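Local coordinates for protein Ufm1-specific protease (Caenorhabditis elegans, PDB 5EJJ) that cleaves the peptide bond at the C-terminal glycine of the ubiquitin-like modifier ufm-1 as a thiol protease, releasing it from target proteins, at residues S156-F162 / R261-N265; G134-S138 / A151-L155; S67-I73 / W298-L304; D198-F202 / A342-E346. All coordinates share one frame. Residue numbers count along the deposited sequence, not the author numbering.

Contact 1 (S156-F162 / R261-N265); sequences SMASFRF and REAFN
One face of helix 253-280, carrying Arg261, Phe264 and Asn265, packs against the turn 156-162. That turn leaves helix 144-156, makes a short 3-10 segment at 159-161 and heads for strand 163-166. The CA atoms lie closest for Ser156 with Asn265 (5.5 Å) and Ser159 with Arg261 (6.1 Å), so the loop runs against the helix direction. Arg261, fully extended with its first three chi angles t, runs into the concave side of the loop. Arg261 NH2 comes within 2.6 Å of Ser156 O, though at an angle too poor for a hydrogen bond; Ser159 OG lies over one face of the guanidinium, and Phe160 CB is 3.3 Å from Arg261 NE. This joins the connection from helix 144-156 to strand 163-166 to the long helix packed on the same mixed five-stranded sheet, where Phe264 also touches Val133 and Tyr135 of strand 127-139. The ring of Phe264 (chi1 t) receives the edge of Phe162 on its face, a T-shaped pair with centroids 5.0 Å apart and planes at 74°; Ser159 CB sits 3.4 Å from Phe264 CD1. Asn265, chi1 m, brings OD1 to 2.8 Å from Ser159 OG, whose single proton may serve either this oxygen or Ser156 O at 3.1 Å.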
loop_
_atom_site.group_PDB
_atom_site.type_symbol
_atom_site.label_atom_id
_atom_site.label_comp_id
_atom_site.label_asym_id
_atom_site.label_seq_id
_atom_site.Cartn_x
_atom_site.Cartn_y
_atom_site.Cartn_z
ATOM N N SER A 156 -21.064 -8.673 -16.592
ATOM C CA SER A 156 -21.500 -8.753 -15.206
ATOM C C SER A 156 -22.619 -9.765 -14.969
ATOM O O SER A 156 -22.798 -10.221 -13.850
ATOM C CB SER A 156 -21.859 -7.359 -14.673
ATOM O OG SER A 156 -20.687 -6.536 -14.623
ATOM N N MET A 157 -23.350 -10.126 -16.025
ATOM C CA MET A 157 -24.378 -11.177 -15.946
ATOM C C MET A 157 -23.765 -12.538 -16.183
ATOM O O MET A 157 -24.426 -13.547 -15.994
ATOM C CB MET A 157 -25.475 -11.001 -16.996
ATOM C CG MET A 157 -25.804 -9.584 -17.396
ATOM S SD MET A 157 -27.245 -8.950 -16.525
ATOM C CE MET A 157 -26.520 -8.542 -14.930
ATOM N N ALA A 158 -22.512 -12.559 -16.620
ATOM C CA ALA A 158 -21.837 -13.801 -16.977
ATOM C C ALA A 158 -21.031 -14.349 -15.800
ATOM O O ALA A 158 -20.787 -15.560 -15.702
ATOM C CB ALA A 158 -20.917 -13.572 -18.192
ATOM N N SER A 159 -20.629 -13.441 -14.911
ATOM C CA SER A 159 -19.667 -13.727 -13.846
ATOM C C SER A 159 -20.172 -14.721 -12.793
ATOM O O SER A 159 -19.369 -15.381 -12.124
ATOM C CB SER A 159 -19.250 -12.420 -13.168
ATOM O OG SER A 159 -20.368 -11.741 -12.611
ATOM N N PHE A 160 -21.497 -14.835 -12.654
ATOM C CA PHE A 160 -22.094 -15.785 -11.700
ATOM C C PHE A 160 -21.796 -17.255 -12.056
ATOM O O PHE A 160 -22.142 -18.163 -11.310
ATOM C CB PHE A 160 -23.609 -15.525 -11.500
ATOM C CG PHE A 160 -24.489 -16.135 -12.562
ATOM C CD1 PHE A 160 -24.730 -15.469 -13.757
ATOM C CD2 PHE A 160 -25.107 -17.377 -12.359
ATOM C CE1 PHE A 160 -25.559 -16.037 -14.749
ATOM C CE2 PHE A 160 -25.942 -17.956 -13.343
ATOM C CZ PHE A 160 -26.162 -17.282 -14.541
ATOM N N ARG A 161 -21.132 -17.478 -13.180
ATOM C CA ARG A 161 -20.860 -18.823 -13.634
ATOM C C ARG A 161 -19.360 -19.199 -13.532
ATOM O O ARG A 161 -18.964 -20.327 -13.851
ATOM C CB ARG A 161 -21.401 -18.986 -15.060
ATOM C CG ARG A 161 -21.562 -20.446 -15.578
ATOM C CD ARG A 161 -22.628 -21.309 -14.820
ATOM N NE ARG A 161 -22.980 -22.531 -15.564
ATOM C CZ ARG A 161 -22.292 -23.677 -15.531
ATOM N NH1 ARG A 161 -21.200 -23.787 -14.781
ATOM N NH2 ARG A 161 -22.698 -24.721 -16.255
ATOM N N PHE A 162 -18.519 -18.274 -13.072
ATOM C CA PHE A 162 -17.108 -18.594 -12.901
ATOM C C PHE A 162 -16.898 -19.463 -11.661
ATOM O O PHE A 162 -17.710 -19.473 -10.739
ATOM C CB PHE A 162 -16.277 -17.338 -12.737
ATOM C CG PHE A 162 -16.325 -16.409 -13.902
ATOM C CD1 PHE A 162 -16.826 -16.816 -15.121
ATOM C CD2 PHE A 162 -15.846 -15.111 -13.777
ATOM C CE1 PHE A 162 -16.852 -15.941 -16.192
ATOM C CE2 PHE A 162 -15.868 -14.235 -14.845
ATOM C CZ PHE A 162 -16.373 -14.650 -16.046
ATOM N N ARG A 261 -17.547 -12.397 -7.030
ATOM C CA ARG A 261 -18.320 -11.998 -8.174
ATOM C C ARG A 261 -18.377 -10.488 -8.252
ATOM O O ARG A 261 -18.050 -9.919 -9.289
ATOM C CB ARG A 261 -19.715 -12.574 -8.057
ATOM C CG ARG A 261 -20.476 -12.508 -9.312
ATOM C CD ARG A 261 -21.926 -12.855 -9.119
ATOM N NE ARG A 261 -22.610 -12.580 -10.371
ATOM C CZ ARG A 261 -23.316 -11.481 -10.610
ATOM N NH1 ARG A 261 -23.482 -10.565 -9.652
ATOM N NH2 ARG A 261 -23.875 -11.316 -11.804
ATOM N N GLU A 262 -18.782 -9.833 -7.164
ATOM C CA GLU A 262 -18.757 -8.363 -7.107
ATOM C C GLU A 262 -17.363 -7.809 -7.400
ATOM O O GLU A 262 -17.219 -6.771 -8.062
ATOM C CB GLU A 262 -19.210 -7.847 -5.744
ATOM C CG GLU A 262 -19.177 -6.314 -5.586
ATOM C CD GLU A 262 -20.259 -5.588 -6.386
ATOM O OE1 GLU A 262 -21.243 -6.236 -6.834
ATOM O OE2 GLU A 262 -20.128 -4.354 -6.576
ATOM N N ALA A 263 -16.345 -8.507 -6.896
ATOM C CA ALA A 263 -14.962 -8.113 -7.095
ATOM C C ALA A 263 -14.661 -8.055 -8.590
ATOM O O ALA A 263 -14.162 -7.037 -9.105
ATOM C CB ALA A 263 -14.039 -9.077 -6.388
ATOM N N PHE A 264 -14.996 -9.143 -9.283
ATOM C CA PHE A 264 -14.805 -9.242 -10.723
ATOM C C PHE A 264 -15.600 -8.193 -11.516
ATOM O O PHE A 264 -15.093 -7.638 -12.499
ATOM C CB PHE A 264 -15.165 -10.641 -11.237
ATOM C CG PHE A 264 -15.152 -10.730 -12.718
ATOM C CD1 PHE A 264 -16.322 -10.687 -13.432
ATOM C CD2 PHE A 264 -13.953 -10.768 -13.407
ATOM C CE1 PHE A 264 -16.303 -10.729 -14.823
ATOM C CE2 PHE A 264 -13.927 -10.799 -14.796
ATOM C CZ PHE A 264 -15.099 -10.789 -15.506
ATOM N N ASN A 265 -16.841 -7.929 -11.105
ATOM C CA ASN A 265 -17.636 -6.942 -11.808
ATOM C C ASN A 265 -17.087 -5.522 -11.662
ATOM O O ASN A 265 -17.150 -4.741 -12.606
ATOM C CB ASN A 265 -19.112 -7.011 -11.426
ATOM C CG ASN A 265 -19.759 -8.354 -11.778
ATOM O OD1 ASN A 265 -19.208 -9.161 -12.533
ATOM N ND2 ASN A 265 -20.942 -8.591 -11.228
#

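Contact 2 (G134-S138 / A151-L155); sequences GYEWS and AAERL
Trp137, Leu155 and Ala151 carry most of this buried interface, an example of strand aromatic side chains packing against the alanine and leucine face of a helix. Residues 134-138 are extended, 151-155 helical; the two short axes approach to 9.9 Å with their N-to-C directions at 141°, and the nearest CA pairs are Trp137 with Ala151 (6.4 Å) and Tyr135 with Leu155 (8.8 Å). Trp137 takes chi1 m with chi2 near 0°, which swings the indole under the helix. Ala151 CB stands almost on the normal of the Trp137 five-membered ring, 3.4 Å from the centroid, a close CH-pi contact. Strand 127-139 and helix 144-156 are consecutive elements, so this is a local beta-alpha unit in which the helix folds back on the strand it follows; Trp137 and Tyr135 also reach Met272 and Ala268 of helix 253-280, beside it on the sheet. Leu155, chi1 t, puts CD2 near the plane of the indole, 3.4 Å from Trp137 NE1, while the same methyl lies over the Tyr135 ring at 3.8 Å from its centroid, a second CH-pi contact. Ala152 CB, 4.0 Å from Trp137 CZ2, borders the benzo part of the indole.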
loop_
_atom_site.group_PDB
_atom_site.type_symbol
_atom_site.label_atom_id
_atom_site.label_comp_id
_atom_site.label_asym_id
_atom_site.label_seq_id
_atom_site.Cartn_x
_atom_site.Cartn_y
_atom_site.Cartn_z
ATOM N N GLY A 134 -9.206 -13.056 -17.505
ATOM C CA GLY A 134 -9.069 -12.366 -18.776
ATOM C C GLY A 134 -10.396 -12.290 -19.483
ATOM O O GLY A 134 -11.266 -13.130 -19.261
ATOM N N TYR A 135 -10.577 -11.285 -20.323
ATOM C CA TYR A 135 -11.769 -11.267 -21.162
ATOM C C TYR A 135 -11.516 -10.515 -22.449
ATOM O O TYR A 135 -10.499 -9.841 -22.593
ATOM C CB TYR A 135 -12.997 -10.725 -20.421
ATOM C CG TYR A 135 -12.738 -9.461 -19.648
ATOM C CD1 TYR A 135 -12.270 -9.508 -18.342
ATOM C CD2 TYR A 135 -12.965 -8.214 -20.217
ATOM C CE1 TYR A 135 -12.031 -8.360 -17.641
ATOM C CE2 TYR A 135 -12.734 -7.058 -19.509
ATOM C CZ TYR A 135 -12.260 -7.144 -18.226
ATOM O OH TYR A 135 -12.023 -6.003 -17.510
ATOM N N GLU A 136 -12.429 -10.658 -23.396
ATOM C CA GLU A 136 -12.265 -10.020 -24.686
ATOM C C GLU A 136 -13.489 -9.178 -25.054
ATOM O O GLU A 136 -14.629 -9.567 -24.805
ATOM C CB GLU A 136 -11.981 -11.084 -25.729
ATOM C CG GLU A 136 -11.846 -10.579 -27.137
ATOM C CD GLU A 136 -11.617 -11.719 -28.108
ATOM O OE1 GLU A 136 -12.384 -12.718 -28.036
ATOM O OE2 GLU A 136 -10.662 -11.624 -28.920
ATOM N N TRP A 137 -13.231 -8.007 -25.624
ATOM C CA TRP A 137 -14.267 -7.011 -25.901
ATOM C C TRP A 137 -14.150 -6.515 -27.314
ATOM O O TRP A 137 -13.058 -6.149 -27.753
ATOM C CB TRP A 137 -14.093 -5.802 -24.999
ATOM C CG TRP A 137 -14.709 -5.964 -23.705
ATOM C CD1 TRP A 137 -15.366 -7.061 -23.263
ATOM C CD2 TRP A 137 -14.750 -5.001 -22.649
ATOM N NE1 TRP A 137 -15.825 -6.853 -21.986
ATOM C CE2 TRP A 137 -15.468 -5.592 -21.578
ATOM C CE3 TRP A 137 -14.260 -3.702 -22.502
ATOM C CZ2 TRP A 137 -15.721 -4.925 -20.362
ATOM C CZ3 TRP A 137 -14.517 -3.032 -21.290
ATOM C CH2 TRP A 137 -15.245 -3.652 -20.236
ATOM N N SER A 138 -15.278 -6.477 -28.017
ATOM C CA SER A 138 -15.290 -5.995 -29.386
ATOM C C SER A 138 -15.989 -4.650 -29.504
ATOM O O SER A 138 -17.137 -4.492 -29.075
ATOM C CB SER A 138 -15.930 -7.025 -30.299
ATOM O OG SER A 138 -14.937 -7.901 -30.796
ATOM N N ALA A 151 -20.534 -4.122 -23.252
ATOM C CA ALA A 151 -19.800 -5.368 -23.071
ATOM C C ALA A 151 -19.774 -5.654 -21.588
ATOM O O ALA A 151 -20.066 -6.768 -21.133
ATOM C CB ALA A 151 -18.402 -5.232 -23.607
ATOM N N ALA A 152 -19.450 -4.601 -20.842
ATOM C CA ALA A 152 -19.411 -4.641 -19.391
ATOM C C ALA A 152 -20.709 -5.175 -18.774
ATOM O O ALA A 152 -20.677 -6.157 -18.034
ATOM C CB ALA A 152 -19.040 -3.266 -18.832
ATOM N N GLU A 153 -21.841 -4.549 -19.078
ATOM C CA GLU A 153 -23.115 -5.026 -18.541
ATOM C C GLU A 153 -23.359 -6.536 -18.764
ATOM O O GLU A 153 -23.784 -7.236 -17.852
ATOM C CB GLU A 153 -24.288 -4.180 -19.050
ATOM C CG GLU A 153 -23.874 -3.060 -19.998
ATOM C CD GLU A 153 -24.865 -1.888 -20.032
ATOM O OE1 GLU A 153 -25.497 -1.617 -18.985
ATOM O OE2 GLU A 153 -25.008 -1.236 -21.102
ATOM N N ARG A 154 -23.062 -7.039 -19.956
ATOM C CA ARG A 154 -23.269 -8.452 -20.261
ATOM C C ARG A 154 -22.178 -9.304 -19.632
ATOM O O ARG A 154 -22.321 -10.523 -19.505
ATOM C CB ARG A 154 -23.256 -8.684 -21.781
ATOM C CG ARG A 154 -24.544 -8.319 -22.538
ATOM C CD ARG A 154 -24.256 -8.118 -24.026
ATOM N NE ARG A 154 -22.897 -8.559 -24.349
ATOM C CZ ARG A 154 -21.966 -7.806 -24.938
ATOM N NH1 ARG A 154 -22.248 -6.550 -25.305
ATOM N NH2 ARG A 154 -20.754 -8.325 -25.171
ATOM N N LEU A 155 -21.067 -8.667 -19.274
ATOM C CA LEU A 155 -19.972 -9.375 -18.616
ATOM C C LEU A 155 -20.325 -9.617 -17.163
ATOM O O LEU A 155 -19.954 -10.631 -16.582
ATOM C CB LEU A 155 -18.687 -8.562 -18.699
ATOM C CG LEU A 155 -17.392 -9.218 -18.262
ATOM C CD1 LEU A 155 -17.466 -10.691 -18.525
ATOM C CD2 LEU A 155 -16.280 -8.608 -19.085
#

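Contact 3 (S67-I73 / W298-L304); sequences SSLSADI and WVSLLHL
Here the end of helix 59-68 and the type I beta turn at Ser70-Ile73, within the N-terminal MPN family region, meet the loop 298-301 and the first residues of strand 302-306, within the UfSP2 N-terminal family region: a junction between the two regions, held by direct and water-mediated hydrogen bonds. The two segments run antiparallel, with CA pairs Ser68-His303 at 4.7 Å, Leu69-Leu302 at 5.3 Å and Ser70-Leu301 at 6.2 Å. His303 N donates to Ser68 O (2.7 Å, 160°), and that carbonyl also receives a CA-H...O contact from Leu302 CA at 3.6 Å. One residue back, water 1 donates to both Ser67 O (2.6 Å) and His303 O (3.1 Å). The hydroxyls of Ser67 and Ser68 bond Phe64 O, and Asn270 of helix 253-280 reaches both, weakly for Ser68. The turn closes with Ile73 N to Ser70 O at 2.9 Å, while Arg266 takes the carbonyls of Leu69 and Ile73. His303, chi1 m, directs its ring edge at Ser70, His303 NE2 to Ser70 OG being a 2.9 Å hydrogen bond. Leu69 CD2 lies 4.2 Å from Trp298 CH2. Water 3 donates to Asp72 OD1 (2.8 Å) and bonds Ser300 OG weakly at 3.3 Å, while Asp72 OD2 forms a salt bridge with Arg40. Water 2 accepts from Leu301 N at 2.8 Å and bonds Ser70 OG, also at 2.8 Å.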
loop_
_atom_site.group_PDB
_atom_site.type_symbol
_atom_site.label_atom_id
_atom_site.label_comp_id
_atom_site.label_asym_id
_atom_site.label_seq_id
_atom_site.Cartn_x
_atom_site.Cartn_y
_atom_site.Cartn_z
ATOM N N SER A 67 -16.156 1.344 -7.670
ATOM C CA SER A 67 -15.598 0.227 -8.409
ATOM C C SER A 67 -14.145 0.001 -8.021
ATOM O O SER A 67 -13.535 -1.021 -8.359
ATOM C CB SER A 67 -15.697 0.469 -9.917
ATOM O OG SER A 67 -14.567 1.163 -10.430
ATOM N N SER A 68 -13.582 0.968 -7.317
ATOM C CA SER A 68 -12.178 0.900 -6.960
ATOM C C SER A 68 -11.930 0.412 -5.551
ATOM O O SER A 68 -10.801 0.135 -5.191
ATOM C CB SER A 68 -11.554 2.255 -7.150
ATOM O OG SER A 68 -11.674 2.610 -8.516
ATOM N N LEU A 69 -12.993 0.299 -4.766
ATOM C CA LEU A 69 -12.905 -0.164 -3.398
ATOM C C LEU A 69 -13.156 -1.667 -3.316
ATOM O O LEU A 69 -13.690 -2.269 -4.248
ATOM C CB LEU A 69 -13.915 0.589 -2.554
ATOM C CG LEU A 69 -13.820 2.078 -2.831
ATOM C CD1 LEU A 69 -14.860 2.809 -2.048
ATOM C CD2 LEU A 69 -12.461 2.552 -2.439
ATOM N N SER A 70 -12.757 -2.269 -2.200
ATOM C CA SER A 70 -12.924 -3.702 -2.006
ATOM C C SER A 70 -14.373 -4.077 -1.983
ATOM O O SER A 70 -15.209 -3.325 -1.500
ATOM C CB SER A 70 -12.273 -4.174 -0.718
ATOM O OG SER A 70 -10.902 -4.437 -0.922
ATOM N N ALA A 71 -14.635 -5.282 -2.478
ATOM C CA ALA A 71 -15.969 -5.750 -2.815
ATOM C C ALA A 71 -16.944 -5.758 -1.644
ATOM O O ALA A 71 -18.151 -5.650 -1.860
ATOM C CB ALA A 71 -15.890 -7.107 -3.450
ATOM N N ASP A 72 -16.441 -5.863 -0.414
ATOM C CA ASP A 72 -17.328 -5.856 0.748
ATOM C C ASP A 72 -17.794 -4.455 1.162
ATOM O O ASP A 72 -18.589 -4.294 2.083
ATOM C CB ASP A 72 -16.662 -6.553 1.921
ATOM C CG ASP A 72 -15.517 -5.753 2.504
ATOM O OD1 ASP A 72 -14.567 -5.395 1.766
ATOM O OD2 ASP A 72 -15.570 -5.469 3.714
ATOM N N ILE A 73 -17.307 -3.445 0.462
ATOM C CA ILE A 73 -17.540 -2.065 0.819
ATOM C C ILE A 73 -18.422 -1.390 -0.215
ATOM O O ILE A 73 -18.240 -1.559 -1.411
ATOM C CB ILE A 73 -16.200 -1.357 0.890
ATOM C CG1 ILE A 73 -15.416 -1.917 2.060
ATOM C CG2 ILE A 73 -16.359 0.138 1.026
ATOM C CD1 ILE A 73 -14.214 -1.113 2.409
ATOM N N TRP A 298 -4.791 3.723 4.820
ATOM C CA TRP A 298 -5.919 2.856 4.459
ATOM C C TRP A 298 -5.921 1.466 5.118
ATOM O O TRP A 298 -4.873 0.884 5.373
ATOM C CB TRP A 298 -5.934 2.674 2.954
ATOM C CG TRP A 298 -6.462 3.821 2.202
ATOM C CD1 TRP A 298 -6.291 5.134 2.474
ATOM C CD2 TRP A 298 -7.280 3.750 1.036
ATOM N NE1 TRP A 298 -6.951 5.903 1.535
ATOM C CE2 TRP A 298 -7.567 5.068 0.645
ATOM C CE3 TRP A 298 -7.798 2.693 0.283
ATOM C CZ2 TRP A 298 -8.348 5.355 -0.456
ATOM C CZ3 TRP A 298 -8.560 2.980 -0.800
ATOM C CH2 TRP A 298 -8.834 4.298 -1.166
ATOM N N VAL A 299 -7.099 0.926 5.376
ATOM C CA VAL A 299 -7.179 -0.377 6.018
ATOM C C VAL A 299 -7.959 -1.359 5.164
ATOM O O VAL A 299 -8.269 -2.467 5.595
ATOM C CB VAL A 299 -7.846 -0.293 7.384
ATOM C CG1 VAL A 299 -7.026 0.539 8.282
ATOM C CG2 VAL A 299 -9.228 0.313 7.244
ATOM N N SER A 300 -8.295 -0.946 3.950
ATOM C CA SER A 300 -8.821 -1.853 2.958
ATOM C C SER A 300 -8.109 -1.417 1.676
ATOM O O SER A 300 -7.695 -0.259 1.571
ATOM C CB SER A 300 -10.350 -1.733 2.890
ATOM O OG SER A 300 -10.895 -2.229 1.666
ATOM N N LEU A 301 -7.955 -2.342 0.724
ATOM C CA LEU A 301 -7.171 -2.117 -0.487
ATOM C C LEU A 301 -7.871 -1.213 -1.491
ATOM O O LEU A 301 -9.061 -0.946 -1.363
ATOM C CB LEU A 301 -6.851 -3.459 -1.139
ATOM C CG LEU A 301 -6.060 -4.435 -0.263
ATOM C CD1 LEU A 301 -6.082 -5.836 -0.845
ATOM C CD2 LEU A 301 -4.620 -3.951 -0.108
ATOM N N LEU A 302 -7.117 -0.745 -2.478
ATOM C CA LEU A 302 -7.611 0.094 -3.565
ATOM C C LEU A 302 -7.288 -0.609 -4.872
ATOM O O LEU A 302 -6.153 -1.043 -5.078
ATOM C CB LEU A 302 -6.890 1.440 -3.560
ATOM C CG LEU A 302 -7.026 2.376 -4.763
ATOM C CD1 LEU A 302 -8.378 3.029 -4.848
ATOM C CD2 LEU A 302 -6.021 3.446 -4.627
ATOM N N HIS A 303 -8.275 -0.714 -5.762
ATOM C CA HIS A 303 -8.149 -1.557 -6.943
ATOM C C HIS A 303 -8.316 -0.739 -8.199
ATOM O O HIS A 303 -9.299 -0.045 -8.357
ATOM C CB HIS A 303 -9.205 -2.634 -6.923
ATOM C CG HIS A 303 -9.346 -3.306 -5.604
ATOM N ND1 HIS A 303 -8.857 -4.569 -5.362
ATOM C CD2 HIS A 303 -9.923 -2.895 -4.449
ATOM C CE1 HIS A 303 -9.133 -4.906 -4.117
ATOM N NE2 HIS A 303 -9.774 -3.906 -3.540
ATOM N N LEU A 304 -7.362 -0.816 -9.109
ATOM C CA LEU A 304 -7.411 0.065 -10.254
ATOM C C LEU A 304 -6.898 -0.609 -11.506
ATOM O O LEU A 304 -5.919 -1.363 -11.474
ATOM C CB LEU A 304 -6.586 1.321 -9.985
ATOM C CG LEU A 304 -6.992 2.222 -8.821
ATOM C CD1 LEU A 304 -5.946 3.283 -8.622
ATOM C CD2 LEU A 304 -8.356 2.836 -9.071
HETATM O O HOH W 1 -11.441 -1.793 -9.706
HETATM O O HOH W 2 -9.094 -4.850 1.242
HETATM O O HOH W 3 -12.380 -4.604 3.362
#

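Contact 4 (D198-F202 / A342-E346); sequences DVIEF and ALHSE
Glu201 accepts two hydrogen bonds from Ser345, one to each carboxylate oxygen, joining the loop to the strand. Ser345 OG, on a chi1 p side chain, donates to Glu201 OE1 at 2.5 Å, and Ser345 N donates to Glu201 OE2 at 2.9 Å and 157°. The glutamate reaches out with chi1 and chi2 both t, and Glu201 OE1 also lies over one face of the His344 ring, 3.2 Å from His344 NE2 but badly angled for a hydrogen bond. Residues 199-201 are extended, part of strand 199-205 in the mixed five-stranded sheet, where Ile200 bonds the backbone of the parallel neighbour 127-139; 342-346 is irregular coil between helix 312-325 and strand 371-374. CA atoms are nearest for Val199 with Leu343 (6.5 Å) and Glu201 with His344 (6.7 Å). Farther out, Val199 CG1 sits 3.4 Å from Leu343 O, and Val199 CG2 meets Leu343 CD2 at 4.0 Å.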
loop_
_atom_site.group_PDB
_atom_site.type_symbol
_atom_site.label_atom_id
_atom_site.label_comp_id
_atom_site.label_asym_id
_atom_site.label_seq_id
_atom_site.Cartn_x
_atom_site.Cartn_y
_atom_site.Cartn_z
ATOM N N ASP A 198 -1.398 -11.591 3.402
ATOM C CA ASP A 198 -1.914 -12.955 3.534
ATOM C C ASP A 198 -2.867 -13.269 2.379
ATOM O O ASP A 198 -4.024 -12.837 2.370
ATOM C CB ASP A 198 -2.551 -13.196 4.904
ATOM C CG ASP A 198 -1.620 -12.815 6.031
ATOM O OD1 ASP A 198 -0.412 -12.650 5.741
ATOM O OD2 ASP A 198 -2.086 -12.660 7.184
ATOM N N VAL A 199 -2.352 -14.029 1.414
ATOM C CA VAL A 199 -2.958 -14.154 0.100
ATOM C C VAL A 199 -3.245 -15.602 -0.245
ATOM O O VAL A 199 -2.316 -16.389 -0.320
ATOM C CB VAL A 199 -1.990 -13.635 -0.962
ATOM C CG1 VAL A 199 -2.580 -13.771 -2.316
ATOM C CG2 VAL A 199 -1.649 -12.194 -0.712
ATOM N N ILE A 200 -4.515 -15.950 -0.448
ATOM C CA ILE A 200 -4.914 -17.243 -1.010
ATOM C C ILE A 200 -5.132 -17.113 -2.538
ATOM O O ILE A 200 -6.149 -16.563 -2.981
ATOM C CB ILE A 200 -6.247 -17.731 -0.375
ATOM C CG1 ILE A 200 -6.200 -17.608 1.136
ATOM C CG2 ILE A 200 -6.578 -19.159 -0.758
ATOM C CD1 ILE A 200 -6.963 -16.426 1.647
ATOM N N GLU A 201 -4.193 -17.617 -3.340
ATOM C CA GLU A 201 -4.306 -17.556 -4.803
ATOM C C GLU A 201 -5.194 -18.648 -5.413
ATOM O O GLU A 201 -5.034 -19.808 -5.075
ATOM C CB GLU A 201 -2.921 -17.655 -5.411
ATOM C CG GLU A 201 -2.877 -17.579 -6.917
ATOM C CD GLU A 201 -1.495 -17.139 -7.431
ATOM O OE1 GLU A 201 -1.019 -17.737 -8.428
ATOM O OE2 GLU A 201 -0.890 -16.192 -6.844
ATOM N N PHE A 202 -6.120 -18.282 -6.309
ATOM C CA PHE A 202 -6.961 -19.264 -7.037
ATOM C C PHE A 202 -6.788 -19.224 -8.554
ATOM O O PHE A 202 -6.269 -18.260 -9.126
ATOM C CB PHE A 202 -8.448 -19.064 -6.789
ATOM C CG PHE A 202 -8.870 -19.225 -5.372
ATOM C CD1 PHE A 202 -8.530 -18.273 -4.418
ATOM C CD2 PHE A 202 -9.689 -20.278 -5.000
ATOM C CE1 PHE A 202 -8.974 -18.387 -3.108
ATOM C CE2 PHE A 202 -10.145 -20.417 -3.685
ATOM C CZ PHE A 202 -9.786 -19.470 -2.742
ATOM N N ALA A 342 2.174 -7.022 -5.019
ATOM C CA ALA A 342 2.211 -8.104 -5.972
ATOM C C ALA A 342 1.575 -9.291 -5.266
ATOM O O ALA A 342 2.246 -10.054 -4.544
ATOM C CB ALA A 342 3.638 -8.386 -6.381
ATOM N N LEU A 343 0.264 -9.422 -5.430
ATOM C CA LEU A 343 -0.449 -10.408 -4.643
ATOM C C LEU A 343 -0.540 -11.685 -5.449
ATOM O O LEU A 343 -0.521 -12.799 -4.895
ATOM C CB LEU A 343 -1.832 -9.890 -4.233
ATOM C CG LEU A 343 -1.903 -8.549 -3.486
ATOM C CD1 LEU A 343 -3.334 -8.217 -3.174
ATOM C CD2 LEU A 343 -1.096 -8.520 -2.201
ATOM N N HIS A 344 -0.624 -11.527 -6.767
ATOM C CA HIS A 344 -0.681 -12.694 -7.627
ATOM C C HIS A 344 0.715 -13.072 -8.118
ATOM O O HIS A 344 1.532 -12.203 -8.449
ATOM C CB HIS A 344 -1.629 -12.480 -8.803
ATOM C CG HIS A 344 -2.014 -13.758 -9.492
ATOM N ND1 HIS A 344 -1.484 -14.141 -10.706
ATOM C CD2 HIS A 344 -2.860 -14.748 -9.122
ATOM C CE1 HIS A 344 -1.989 -15.309 -11.053
ATOM N NE2 HIS A 344 -2.830 -15.697 -10.113
ATOM N N SER A 345 0.982 -14.372 -8.154
ATOM C CA SER A 345 2.308 -14.862 -8.476
ATOM C C SER A 345 2.692 -14.595 -9.932
ATOM O O SER A 345 3.874 -14.562 -10.282
ATOM C CB SER A 345 2.414 -16.350 -8.149
ATOM O OG SER A 345 1.370 -17.080 -8.766
ATOM N N GLU A 346 1.697 -14.393 -10.782
ATOM C CA GLU A 346 1.971 -14.113 -12.183
ATOM C C GLU A 346 1.958 -12.614 -12.445
ATOM O O GLU A 346 1.823 -12.169 -13.585
ATOM C CB GLU A 346 0.964 -14.832 -13.092
ATOM C CG GLU A 346 1.162 -16.343 -13.158
ATOM C CD GLU A 346 -0.010 -17.087 -13.812
ATOM O OE1 GLU A 346 -0.932 -16.423 -14.357
ATOM O OE2 GLU A 346 -0.008 -18.345 -13.773
#

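In the fold
All four contacts lie away from the probable active-site residues Cys396, Asp520 and His522. Contact 2 closes first along the chain and contact 1 opens after it; their centres are about 11 Å apart and they touch through Phe264, which packs on Leu155 and Tyr135. Both are nested inside the long loop closed by contact 3, whose Ala71 meets Ala263 and Glu262 of contact 1, centres about 17 Å apart. Contact 4 crosses contacts 1 and 3 in chain order and shares a sheet with contact 2 through neighbouring strands 127-139 and 199-205. Helix 253-280 thus links the MPN region with the five-stranded sheet.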